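Local atomic coordinates of probable hydrolase (Pseudomonas aeruginosa, PDB entry 7AL6), a protein that is of unknown function but adopts the alpha/beta hydrolase fold and may act as a lipolytic enzyme. Residues I31-W36 and V56-A61; V107-A112 and L122-G127; A112-E117 and L219-S224; T132-K137 and R212-H217; P228-L233 and A277-A282. All blocks are in the same frame, centred on the assembly; numbering follows the deposited sequence.

Interaction 1: residues I31-W36 and V56-A61; sequences IALHGW and VALDFA
H34 and F60 pass one another pointing opposite ways, and their rings meet as a T-shaped pair: the edge of F60, led by CD2, is turned to one face of the imidazole, with ring centroids 5.0 Å apart and planes at 64°. H34 CG stands between its backbone N and carbonyl carbon (chi1 59°), and from there the ring reaches across to the other segment. H34 NE2 accepts an almost straight hydrogen bond from F60 N, 3.0 Å away and tilted out of the ring plane. H34 ND1 donates in the ring plane to G35 O at 2.8 Å. L33 crosses F60 at about a right angle, its CB 3.8 Å from F60 CZ, and lies alongside L58. Upstream, A32 N bonds V56 O and L58 N bonds A32 O, the ladder of two parallel strands. Where they separate, one water joins A32 O to L58 O and another joins H34 N to L58 O. D59 turns to R188 in a salt bridge. In alpha/beta hydrolases an HG pair after this strand commonly borders the oxyanion hole. With ND1 donating and NE2 accepting, both ring nitrogens of H34 are bonded, which should fix the rotation of the imidazole.

Interaction 2: residues V107-A112 and L122-G127; sequences VSVLLA and LALIDG
L122 and L124 pack against S108, V109 and A112 in a buried helix-on-sheet contact inside a beta-alpha-beta crossover: strand 96-101, helix 103-114, then strand 119-125 returning beside the first. The short helix and strand segments run nearly antiparallel, at 154°, with axes 9.5 Å apart. L122 does most of the touching. Its CG lies anti to the carbonyl carbon (chi1 -78°); beyond it CD1 comes closest to A112 CB at 3.8 Å, while CD2 reaches both S108 CB and A112 CB, each at 4.1 Å. One turn of helix thus straddles a single leucine. L124, two residues on and facing the same way, sends CD1 to within 3.9 Å of V109 CG2 and CD2 toward S108 CB. V109 crosses both leucines at about a right angle, while S108 CB is shared by their two CD2 methyls. At the end of the strand D126 accepts from H263 ND1, in an arrangement consistent with the acid and base of a Ser-His-Asp triad. No hydrogen bond spans the contact; the hydroxyl of S108 bonds instead to G104 O in its own helix. Cohesion here therefore rests on van der Waals contact between buried hydrocarbon, with the one polar side chain among the touching residues satisfied within the helix.

Interaction 3: residues A112-E117 and L219-S224; sequences AGALPE and LNFVRS
G113 and S224 bring the C-terminal ends of helices 103-114 and 215-223 together on the flank of the alpha/beta hydrolase fold, with their CA atoms 4.6 Å apart. G113 has no side chain, which lets F221 O come within 4.0 Å of G113 CA; a CB there would clash with that oxygen. Beside it, S224 CB sits 3.8 Å from G113 O. The third touch is lighter: A114 CB lies at the edge of the F221 ring, near its plane, 4.4 Å from CE1. No hydrogen bond crosses between the segments; the contact is van der Waals only, mostly backbone against backbone and S224 CB, with the F221 ring at its margin. Further out, the F221 ring also rests on L110 of helix 103-114, and V222 packs on V109. The second subunit closes in from outside: its L142 touches both A114 and F221, its P139 touches S224, and its K147 forms a salt bridge with E117. S224 is held by N220, one turn back. OG lies anti to the carbonyl carbon (chi1 -74°) and donates to N220 O at 3.0 Å; S224 N also donates to that oxygen, and the two donors reach it from opposite faces of the carbonyl plane.

Interaction 4: residues T132-K137 and R212-H217; sequences TGEADK and RLTQAH
R212 lies against T132 and G133, its CB 3.8 Å from G133 N. Bent at chi2 and chi3, the arginine brings its guanidinium near T132 O, with R212 NH1 3.5 Å away, without a hydrogen bond; its NH2 makes a weak hydrogen bond to a bound di(hydroxyethyl)ether. A water donates to both R212 O and G133 O, tying the two backbones together. At L213 the carbonyl takes over: its oxygen accepts from G133 N at 3.0 Å, and T132 sits close beside it, CA of the threonine only 3.1 Å from L213 O. T214 then starts helix 215-223 as its N-cap. With OG1 between the backbone N and the carbonyl carbon (chi1 75°), the hydroxyl accepts from H217 N at 3.1 Å, while T214 N donates to H217 ND1, a capping box. T214 CA also makes a CA-H...O contact with G133 O. Next comes Q215, whose backbone N donates to E134 OE2 at 3.0 Å, almost straight and on the syn lone pair. E134 bends at chi2 to reach this N-H, and a carboxylate at the start of a helix should be favoured by the helix dipole. A216 packs on A135 of the second subunit, and that subunit's own A216 packs on A135 here. H217 touches T214 of the second subunit as well; within its own chain its ND1 lies 2.8 Å from T214 OG1, a hydrogen bond in which either atom could donate.

Interaction 5: residues P228-L233 and A277-A282; sequences PVSLVL and ARVFAA. With EDO (1,2-ethanediol), chain H.
F280 fills the tight part of this contact, its ring edge against S230, with V232 close by. S230 OG, anti to its backbone N (chi1 -175°), lies in the plane of the ring, 3.5 Å from CE1. V232 meets the ring obliquely, its CG2 3.7 Å from F280 CZ. The same phenylalanine also rests on A123 and I125 of the neighbouring strand, so its ring sits deep between helix and sheet. One residue earlier on the helix, V279 marks the looser flank: its CG1 touches S230 OG at 3.7 Å and V232 CG2 more loosely at 4.1 Å, and the residue is partly exposed. No hydrogen bond joins the segments. The solvent side lies at the start of the strand, where exposed P228 has CB 3.3 Å from C1 of an ethanediol that probably came from the crystallisation liquor. The diol's O2 accepts from V229 N at 3.0 Å, and the molecule also bonds to P253 O. Strand and helix run antiparallel, at 174°, with short-segment axes 9.5 Å apart. This is the C-terminal helix 270-284 laid on the central sheet, on the face opposite helix 103-114, as in the three-layer alpha/beta/alpha sandwich of the alpha/beta hydrolase fold.

Interactions 1, 2 and 5 are built on one sheet. Interactions 1 and 2, centres 12 Å apart, meet where L33 CD1 lies 3.6 Å from S108 OG, beside the presumed nucleophile elbow. Interaction 2 passes to interaction 5 through neighbouring strands, with L124 N 2.7 Å from S230 O and D126 N equally close to V232 O; this places D126, probably the triad acid, at their junction. Helix 103-114 carries interaction 2 outward to interaction 3 through the shared A112 and through L110 CD2, 3.4 Å from F221 CG. Interaction 4 lies at the other end of helix 215-223, about 30 Å between centres from interaction 5; interactions 3 and 4 both touch the second subunit.

Interaction 1: residues I31-W36 and V56-A61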
# COMPACT_ATOMS: atom_id res chain seq x y z
N ILE A 31 25.65 11.14 5.98
CA ILE A 31 24.80 10.46 5.01
C ILE A 31 25.27 10.84 3.61
O ILE A 31 25.40 12.04 3.30
CB ILE A 31 23.31 10.81 5.21
CG1 ILE A 31 22.91 10.47 6.63
CG2 ILE A 31 22.43 10.00 4.23
CD1 ILE A 31 21.48 10.99 7.01
N ALA A 32 25.56 9.83 2.78
CA ALA A 32 25.99 10.01 1.40
C ALA A 32 24.83 9.79 0.45
O ALA A 32 24.16 8.73 0.49
CB ALA A 32 27.15 9.07 1.07
N LEU A 33 24.60 10.76 -0.42
CA LEU A 33 23.46 10.81 -1.33
C LEU A 33 23.93 10.81 -2.79
O LEU A 33 24.76 11.64 -3.18
CB LEU A 33 22.62 12.04 -1.02
CG LEU A 33 22.18 12.25 0.43
CD1 LEU A 33 21.32 13.52 0.47
CD2 LEU A 33 21.36 11.06 0.89
N HIS A 34 23.34 9.93 -3.62
CA HIS A 34 23.80 9.70 -4.98
C HIS A 34 23.00 10.53 -5.99
O HIS A 34 22.02 11.21 -5.67
CB HIS A 34 23.76 8.20 -5.32
CG HIS A 34 22.39 7.59 -5.20
ND1 HIS A 34 21.41 7.81 -6.13
CD2 HIS A 34 21.83 6.79 -4.24
CE1 HIS A 34 20.29 7.20 -5.76
NE2 HIS A 34 20.52 6.58 -4.61
N GLY A 35 23.38 10.38 -7.25
CA GLY A 35 22.80 11.05 -8.42
C GLY A 35 21.52 10.41 -8.92
O GLY A 35 21.23 9.30 -8.55
N TRP A 36 20.79 11.11 -9.76
CA TRP A 36 19.52 10.62 -10.32
C TRP A 36 19.78 9.32 -11.12
O TRP A 36 20.73 9.32 -11.88
CB TRP A 36 18.94 11.73 -11.18
CG TRP A 36 17.62 11.46 -11.81
CD1 TRP A 36 16.42 11.34 -11.19
CD2 TRP A 36 17.34 11.46 -13.21
NE1 TRP A 36 15.42 11.19 -12.11
CE2 TRP A 36 15.96 11.24 -13.36
CE3 TRP A 36 18.14 11.52 -14.35
CZ2 TRP A 36 15.37 11.13 -14.61
CZ3 TRP A 36 17.55 11.41 -15.58
CH2 TRP A 36 16.18 11.22 -15.70
N VAL A 56 26.73 6.55 5.88
CA VAL A 56 25.53 5.81 5.51
C VAL A 56 25.27 6.17 4.06
O VAL A 56 24.82 7.28 3.75
CB VAL A 56 24.35 6.18 6.42
CG1 VAL A 56 23.07 5.48 5.96
CG2 VAL A 56 24.65 5.83 7.87
N ALA A 57 25.63 5.26 3.15
CA ALA A 57 25.44 5.49 1.72
C ALA A 57 24.06 4.98 1.40
O ALA A 57 23.84 3.77 1.27
CB ALA A 57 26.51 4.79 0.87
N LEU A 58 23.14 5.92 1.25
CA LEU A 58 21.72 5.67 1.14
C LEU A 58 21.30 5.50 -0.31
O LEU A 58 21.73 6.27 -1.18
CB LEU A 58 20.98 6.85 1.75
CG LEU A 58 19.48 6.75 1.93
CD1 LEU A 58 19.13 5.74 2.99
CD2 LEU A 58 18.96 8.18 2.28
N ASP A 59 20.45 4.53 -0.53
CA ASP A 59 19.77 4.36 -1.82
C ASP A 59 18.56 5.28 -1.70
O ASP A 59 17.80 5.13 -0.79
CB ASP A 59 19.36 2.91 -2.10
CG ASP A 59 20.44 2.07 -2.75
OD1 ASP A 59 21.31 2.64 -3.34
OD2 ASP A 59 20.40 0.90 -2.61
N PHE A 60 18.36 6.19 -2.63
CA PHE A 60 17.13 7.01 -2.63
C PHE A 60 15.97 6.08 -2.98
O PHE A 60 16.12 5.10 -3.70
CB PHE A 60 17.20 8.12 -3.68
CG PHE A 60 17.86 9.39 -3.23
CD1 PHE A 60 17.57 9.93 -2.00
CD2 PHE A 60 18.78 10.04 -4.03
CE1 PHE A 60 18.18 11.10 -1.58
CE2 PHE A 60 19.39 11.21 -3.61
CZ PHE A 60 19.09 11.73 -2.38
N ALA A 61 14.77 6.50 -2.63
CA ALA A 61 13.51 5.82 -2.99
C ALA A 61 13.47 5.64 -4.51
O ALA A 61 13.82 6.54 -5.25
CB ALA A 61 12.35 6.64 -2.51
O HOH W 1 24.38 6.94 -1.73
O HOH W 2 21.08 8.90 -1.87

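Interaction 2: residues V107-A112 and L122-G127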
# COMPACT_ATOMS: atom_id res chain seq x y z
N VAL A 107 19.87 17.92 -3.25
CA VAL A 107 19.00 17.60 -2.13
C VAL A 107 19.65 18.05 -0.83
O VAL A 107 18.99 18.56 0.09
CB VAL A 107 18.68 16.09 -2.12
CG1 VAL A 107 18.02 15.68 -0.81
CG2 VAL A 107 17.77 15.74 -3.28
N SER A 108 20.96 17.89 -0.75
CA SER A 108 21.71 18.27 0.43
C SER A 108 21.61 19.76 0.68
O SER A 108 21.45 20.19 1.84
CB SER A 108 23.18 17.89 0.27
OG SER A 108 23.38 16.50 0.21
N VAL A 109 21.73 20.57 -0.39
CA VAL A 109 21.64 22.03 -0.26
C VAL A 109 20.26 22.44 0.21
O VAL A 109 20.12 23.34 1.05
CB VAL A 109 21.99 22.72 -1.59
CG1 VAL A 109 21.56 24.22 -1.59
CG2 VAL A 109 23.49 22.61 -1.91
N LEU A 110 19.22 21.81 -0.31
CA LEU A 110 17.83 22.10 0.08
C LEU A 110 17.67 21.81 1.57
O LEU A 110 17.16 22.63 2.25
CB LEU A 110 16.87 21.22 -0.73
CG LEU A 110 16.61 21.64 -2.17
CD1 LEU A 110 15.49 20.82 -2.75
CD2 LEU A 110 16.29 23.12 -2.28
N LEU A 111 18.17 20.69 2.03
CA LEU A 111 18.08 20.27 3.44
C LEU A 111 18.89 21.23 4.33
O LEU A 111 18.38 21.65 5.33
CB LEU A 111 18.59 18.84 3.53
CG LEU A 111 18.30 18.11 4.83
CD1 LEU A 111 16.85 18.26 5.24
CD2 LEU A 111 18.67 16.66 4.69
N ALA A 112 20.10 21.58 3.91
CA ALA A 112 21.00 22.47 4.66
C ALA A 112 20.35 23.85 4.76
O ALA A 112 20.39 24.44 5.80
CB ALA A 112 22.35 22.53 4.02
N LEU A 122 28.66 20.24 4.59
CA LEU A 122 28.23 19.76 3.25
C LEU A 122 29.46 19.46 2.40
O LEU A 122 30.27 20.35 2.25
CB LEU A 122 27.42 20.83 2.52
CG LEU A 122 25.97 21.03 2.91
CD1 LEU A 122 25.25 21.70 1.76
CD2 LEU A 122 25.29 19.74 3.30
N ALA A 123 29.59 18.26 1.85
CA ALA A 123 30.62 17.89 0.87
C ALA A 123 29.84 17.62 -0.42
O ALA A 123 29.04 16.71 -0.44
CB ALA A 123 31.44 16.73 1.33
N LEU A 124 30.06 18.43 -1.44
CA LEU A 124 29.28 18.37 -2.67
C LEU A 124 30.19 17.97 -3.83
O LEU A 124 31.29 18.53 -3.98
CB LEU A 124 28.60 19.68 -2.94
CG LEU A 124 27.80 20.30 -1.79
CD1 LEU A 124 27.23 21.63 -2.20
CD2 LEU A 124 26.66 19.37 -1.34
N ILE A 125 29.72 17.04 -4.65
CA ILE A 125 30.45 16.60 -5.87
C ILE A 125 29.66 17.01 -7.12
O ILE A 125 28.63 16.41 -7.39
CB ILE A 125 30.75 15.10 -5.87
CG1 ILE A 125 31.46 14.64 -4.59
CG2 ILE A 125 31.55 14.73 -7.09
CD1 ILE A 125 31.57 13.16 -4.47
N ASP A 126 30.11 18.06 -7.81
CA ASP A 126 29.61 18.49 -9.13
C ASP A 126 28.11 18.72 -9.18
O ASP A 126 27.53 18.35 -10.15
CB ASP A 126 30.04 17.49 -10.19
CG ASP A 126 30.37 18.15 -11.51
OD1 ASP A 126 31.09 19.11 -11.46
OD2 ASP A 126 29.88 17.71 -12.51
N GLY A 127 27.52 19.29 -8.14
CA GLY A 127 26.09 19.63 -8.09
C GLY A 127 25.85 20.76 -7.12
O GLY A 127 26.56 20.84 -6.17

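Interaction 3: residues A112-E117 and L219-S224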
# COMPACT_ATOMS: atom_id res chain seq x y z
N ALA A 112 20.10 21.58 3.91
CA ALA A 112 21.00 22.47 4.66
C ALA A 112 20.35 23.85 4.76
O ALA A 112 20.39 24.44 5.80
CB ALA A 112 22.35 22.53 4.02
N GLY A 113 19.72 24.30 3.69
CA GLY A 113 19.06 25.59 3.70
C GLY A 113 17.77 25.59 4.50
O GLY A 113 17.42 26.60 5.13
N ALA A 114 17.05 24.47 4.51
CA ALA A 114 15.75 24.43 5.17
C ALA A 114 15.87 24.16 6.66
O ALA A 114 15.09 24.70 7.44
CB ALA A 114 14.85 23.35 4.53
N LEU A 115 16.80 23.29 7.05
CA LEU A 115 17.00 22.90 8.45
C LEU A 115 18.46 23.09 8.84
O LEU A 115 19.17 22.12 9.18
CB LEU A 115 16.56 21.45 8.66
CG LEU A 115 15.04 21.25 8.71
CD1 LEU A 115 14.75 19.75 8.93
CD2 LEU A 115 14.43 22.11 9.83
N PRO A 116 18.97 24.32 8.88
CA PRO A 116 20.38 24.55 9.18
C PRO A 116 20.79 24.01 10.56
O PRO A 116 21.86 23.59 10.69
CB PRO A 116 20.58 26.06 9.07
CG PRO A 116 19.20 26.63 9.00
CD PRO A 116 18.27 25.53 8.57
N GLU A 117 19.86 23.90 11.51
CA GLU A 117 20.10 23.39 12.88
C GLU A 117 20.65 21.95 12.84
O GLU A 117 21.39 21.61 13.72
CB GLU A 117 18.81 23.53 13.70
CG GLU A 117 17.77 22.46 13.36
CD GLU A 117 16.27 22.60 13.58
OE1 GLU A 117 15.76 23.70 13.54
OE2 GLU A 117 15.63 21.56 13.71
N LEU A 219 18.39 30.23 -5.59
CA LEU A 219 19.47 31.06 -5.05
C LEU A 219 19.25 31.33 -3.55
O LEU A 219 20.21 31.39 -2.78
CB LEU A 219 19.58 32.37 -5.86
CG LEU A 219 20.03 32.24 -7.33
CD1 LEU A 219 20.05 33.58 -8.10
CD2 LEU A 219 21.40 31.60 -7.45
N ASN A 220 18.01 31.45 -3.13
CA ASN A 220 17.67 31.65 -1.71
C ASN A 220 18.08 30.41 -0.90
O ASN A 220 18.59 30.58 0.17
CB ASN A 220 16.21 32.02 -1.53
CG ASN A 220 15.99 33.52 -1.47
OD1 ASN A 220 16.18 34.13 -0.44
ND2 ASN A 220 15.61 34.12 -2.57
N PHE A 221 17.87 29.21 -1.42
CA PHE A 221 18.26 27.96 -0.74
C PHE A 221 19.78 27.93 -0.59
O PHE A 221 20.24 27.67 0.47
CB PHE A 221 17.73 26.73 -1.47
CG PHE A 221 16.35 26.33 -1.04
CD1 PHE A 221 16.14 25.65 0.14
CD2 PHE A 221 15.25 26.64 -1.80
CE1 PHE A 221 14.87 25.30 0.54
CE2 PHE A 221 13.98 26.29 -1.40
CZ PHE A 221 13.79 25.63 -0.22
N VAL A 222 20.52 28.27 -1.64
CA VAL A 222 22.00 28.26 -1.64
C VAL A 222 22.47 29.31 -0.63
O VAL A 222 23.32 29.02 0.18
CB VAL A 222 22.57 28.56 -3.03
CG1 VAL A 222 24.03 28.93 -2.96
CG2 VAL A 222 22.39 27.41 -3.98
N ARG A 223 21.83 30.46 -0.65
CA ARG A 223 22.17 31.57 0.24
C ARG A 223 21.85 31.24 1.68
O ARG A 223 22.51 31.76 2.59
CB ARG A 223 21.41 32.84 -0.15
CG ARG A 223 21.96 33.55 -1.36
CD ARG A 223 23.22 34.37 -1.05
NE ARG A 223 24.04 34.47 -2.25
CZ ARG A 223 23.94 35.46 -3.12
NH1 ARG A 223 23.08 36.46 -2.89
NH2 ARG A 223 24.72 35.47 -4.20
N SER A 224 20.84 30.41 1.91
CA SER A 224 20.38 30.01 3.26
C SER A 224 21.29 28.95 3.89
O SER A 224 21.10 28.70 5.05
CB SER A 224 18.97 29.56 3.23
OG SER A 224 18.12 30.67 3.09

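Interaction 4: residues T132-K137 and R212-H217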
# COMPACT_ATOMS: atom_id res chain seq x y z
N THR A 132 15.56 25.32 -13.05
CA THR A 132 14.53 26.21 -12.55
C THR A 132 13.54 26.57 -13.65
O THR A 132 13.79 26.35 -14.84
CB THR A 132 15.18 27.46 -11.94
OG1 THR A 132 16.11 28.02 -12.88
CG2 THR A 132 15.96 27.06 -10.68
N GLY A 133 12.41 27.10 -13.23
CA GLY A 133 11.37 27.56 -14.13
C GLY A 133 10.65 28.74 -13.51
O GLY A 133 10.29 28.70 -12.32
N GLU A 134 10.44 29.79 -14.30
CA GLU A 134 9.82 31.00 -13.81
C GLU A 134 8.30 30.90 -13.88
O GLU A 134 7.75 30.03 -14.55
CB GLU A 134 10.31 32.22 -14.61
CG GLU A 134 11.82 32.39 -14.52
CD GLU A 134 12.29 32.38 -13.08
OE1 GLU A 134 11.69 33.11 -12.25
OE2 GLU A 134 13.24 31.61 -12.78
N ALA A 135 7.63 31.84 -13.20
CA ALA A 135 6.18 31.80 -13.07
C ALA A 135 5.47 31.92 -14.41
O ALA A 135 4.33 31.47 -14.54
CB ALA A 135 5.70 32.90 -12.14
N ASP A 136 6.12 32.52 -15.42
CA ASP A 136 5.42 32.79 -16.67
C ASP A 136 5.20 31.52 -17.47
O ASP A 136 4.23 31.44 -18.23
CB ASP A 136 6.18 33.86 -17.48
CG ASP A 136 7.51 33.38 -18.01
OD1 ASP A 136 8.12 32.47 -17.42
OD2 ASP A 136 7.97 33.93 -19.03
N LYS A 137 6.05 30.50 -17.30
CA LYS A 137 5.81 29.19 -17.88
C LYS A 137 5.09 28.22 -16.94
O LYS A 137 4.84 27.07 -17.32
CB LYS A 137 7.14 28.57 -18.33
CG LYS A 137 7.92 29.39 -19.33
CD LYS A 137 7.05 29.84 -20.51
CE LYS A 137 7.89 30.49 -21.62
NZ LYS A 137 7.06 31.41 -22.47
N ARG A 212 8.32 23.74 -10.78
CA ARG A 212 9.78 23.90 -10.69
C ARG A 212 10.10 25.03 -9.72
O ARG A 212 9.28 25.90 -9.53
CB ARG A 212 10.35 24.15 -12.08
CG ARG A 212 11.51 23.24 -12.41
CD ARG A 212 11.36 22.43 -13.66
NE ARG A 212 11.94 23.14 -14.77
CZ ARG A 212 12.71 22.62 -15.70
NH1 ARG A 212 13.17 23.39 -16.66
NH2 ARG A 212 13.01 21.34 -15.70
N LEU A 213 11.25 24.97 -9.06
CA LEU A 213 11.74 26.08 -8.24
C LEU A 213 12.11 27.21 -9.20
O LEU A 213 12.65 26.92 -10.24
CB LEU A 213 12.99 25.67 -7.47
CG LEU A 213 12.83 24.60 -6.40
CD1 LEU A 213 14.17 24.25 -5.83
CD2 LEU A 213 11.91 25.07 -5.31
N THR A 214 11.79 28.45 -8.89
CA THR A 214 12.29 29.55 -9.70
C THR A 214 13.76 29.78 -9.39
O THR A 214 14.29 29.29 -8.39
CB THR A 214 11.52 30.84 -9.41
OG1 THR A 214 11.93 31.36 -8.14
CG2 THR A 214 10.03 30.57 -9.39
N GLN A 215 14.41 30.55 -10.26
CA GLN A 215 15.79 30.94 -10.01
C GLN A 215 15.95 31.58 -8.65
O GLN A 215 16.94 31.33 -7.95
CB GLN A 215 16.29 31.91 -11.10
CG GLN A 215 17.74 32.32 -10.90
CD GLN A 215 18.41 32.90 -12.17
OE1 GLN A 215 19.31 32.29 -12.76
NE2 GLN A 215 17.97 34.09 -12.57
N ALA A 216 14.99 32.41 -8.23
CA ALA A 216 15.08 33.03 -6.92
C ALA A 216 14.94 32.00 -5.80
O ALA A 216 15.62 32.08 -4.77
CB ALA A 216 14.03 34.13 -6.79
N HIS A 217 14.05 31.02 -5.96
CA HIS A 217 13.99 29.92 -4.98
C HIS A 217 15.35 29.26 -4.81
O HIS A 217 15.88 29.16 -3.70
CB HIS A 217 12.95 28.87 -5.41
CG HIS A 217 11.55 29.29 -5.19
ND1 HIS A 217 10.74 29.77 -6.20
CD2 HIS A 217 10.80 29.34 -4.06
CE1 HIS A 217 9.56 30.08 -5.71
NE2 HIS A 217 9.56 29.80 -4.42
O HOH W 3 18.52 29.04 -12.01
O HOH W 4 8.15 27.83 -11.21
O HOH W 5 13.00 33.86 -10.33

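Interaction 5: residues P228-L233 and A277-A282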
# COMPACT_ATOMS: atom_id res chain seq x y z
N PRO A 228 29.72 25.12 6.83
CA PRO A 228 30.84 25.00 5.90
C PRO A 228 30.48 24.06 4.77
O PRO A 228 29.84 23.03 4.97
CB PRO A 228 31.96 24.42 6.77
CG PRO A 228 31.61 24.85 8.18
CD PRO A 228 30.09 24.84 8.22
N VAL A 229 30.93 24.41 3.57
CA VAL A 229 30.63 23.67 2.36
C VAL A 229 31.93 23.46 1.59
O VAL A 229 32.70 24.40 1.40
CB VAL A 229 29.62 24.40 1.46
CG1 VAL A 229 29.46 23.65 0.13
CG2 VAL A 229 28.27 24.57 2.11
N SER A 230 32.17 22.21 1.17
CA SER A 230 33.24 21.87 0.24
C SER A 230 32.64 21.40 -1.08
O SER A 230 31.94 20.37 -1.13
CB SER A 230 34.14 20.82 0.84
OG SER A 230 35.26 20.55 0.00
N LEU A 231 32.91 22.12 -2.15
CA LEU A 231 32.42 21.79 -3.47
C LEU A 231 33.52 21.33 -4.42
O LEU A 231 34.51 22.05 -4.67
CB LEU A 231 31.67 22.97 -4.07
CG LEU A 231 31.16 22.80 -5.49
CD1 LEU A 231 30.12 21.69 -5.68
CD2 LEU A 231 30.60 24.13 -5.90
N VAL A 232 33.32 20.15 -5.02
CA VAL A 232 34.24 19.61 -6.04
C VAL A 232 33.61 19.82 -7.40
O VAL A 232 32.43 19.52 -7.62
CB VAL A 232 34.56 18.14 -5.79
CG1 VAL A 232 35.19 17.51 -7.05
CG2 VAL A 232 35.49 18.03 -4.59
N LEU A 233 34.42 20.33 -8.33
CA LEU A 233 33.98 20.71 -9.66
C LEU A 233 34.81 19.92 -10.65
O LEU A 233 36.04 20.04 -10.64
CB LEU A 233 34.19 22.21 -9.89
CG LEU A 233 33.36 23.02 -8.90
CD1 LEU A 233 33.90 24.41 -8.75
CD2 LEU A 233 31.92 23.03 -9.38
N ALA A 277 38.84 12.20 -2.40
CA ALA A 277 38.99 11.83 -1.01
C ALA A 277 39.95 12.76 -0.28
O ALA A 277 39.74 13.07 0.92
CB ALA A 277 39.47 10.38 -0.94
N ARG A 278 41.04 13.16 -0.94
CA ARG A 278 42.00 14.03 -0.26
C ARG A 278 41.33 15.33 0.13
O ARG A 278 41.52 15.84 1.23
CB ARG A 278 43.20 14.33 -1.16
CG ARG A 278 44.25 13.25 -1.18
CD ARG A 278 45.27 13.55 -2.32
NE ARG A 278 46.20 12.46 -2.60
CZ ARG A 278 46.96 11.85 -1.69
NH1 ARG A 278 46.95 12.26 -0.42
NH2 ARG A 278 47.75 10.86 -2.06
N VAL A 279 40.54 15.89 -0.77
CA VAL A 279 39.84 17.17 -0.52
C VAL A 279 38.87 17.03 0.66
O VAL A 279 39.03 17.77 1.60
CB VAL A 279 39.08 17.60 -1.78
CG1 VAL A 279 38.07 18.68 -1.48
CG2 VAL A 279 40.02 18.03 -2.89
N PHE A 280 38.00 16.03 0.64
CA PHE A 280 36.95 15.80 1.66
C PHE A 280 37.56 15.39 3.00
O PHE A 280 37.06 15.83 3.98
CB PHE A 280 35.88 14.85 1.13
CG PHE A 280 34.99 15.47 0.08
CD1 PHE A 280 34.88 16.84 -0.02
CD2 PHE A 280 34.30 14.68 -0.81
CE1 PHE A 280 34.08 17.40 -1.00
CE2 PHE A 280 33.50 15.24 -1.78
CZ PHE A 280 33.39 16.60 -1.87
N ALA A 281 38.61 14.59 3.01
CA ALA A 281 39.28 14.13 4.24
C ALA A 281 39.83 15.35 4.99
O ALA A 281 39.69 15.40 6.17
CB ALA A 281 40.34 13.13 3.93
N ALA A 282 40.43 16.30 4.29
CA ALA A 282 40.90 17.51 4.97
C ALA A 282 39.74 18.39 5.41
O ALA A 282 39.76 18.94 6.51
CB ALA A 282 41.85 18.30 4.06
C1 EDO H . 33.84 26.00 4.56
O1 EDO H . 34.58 26.66 5.57
C2 EDO H . 33.43 26.91 3.48
O2 EDO H . 32.08 27.12 3.31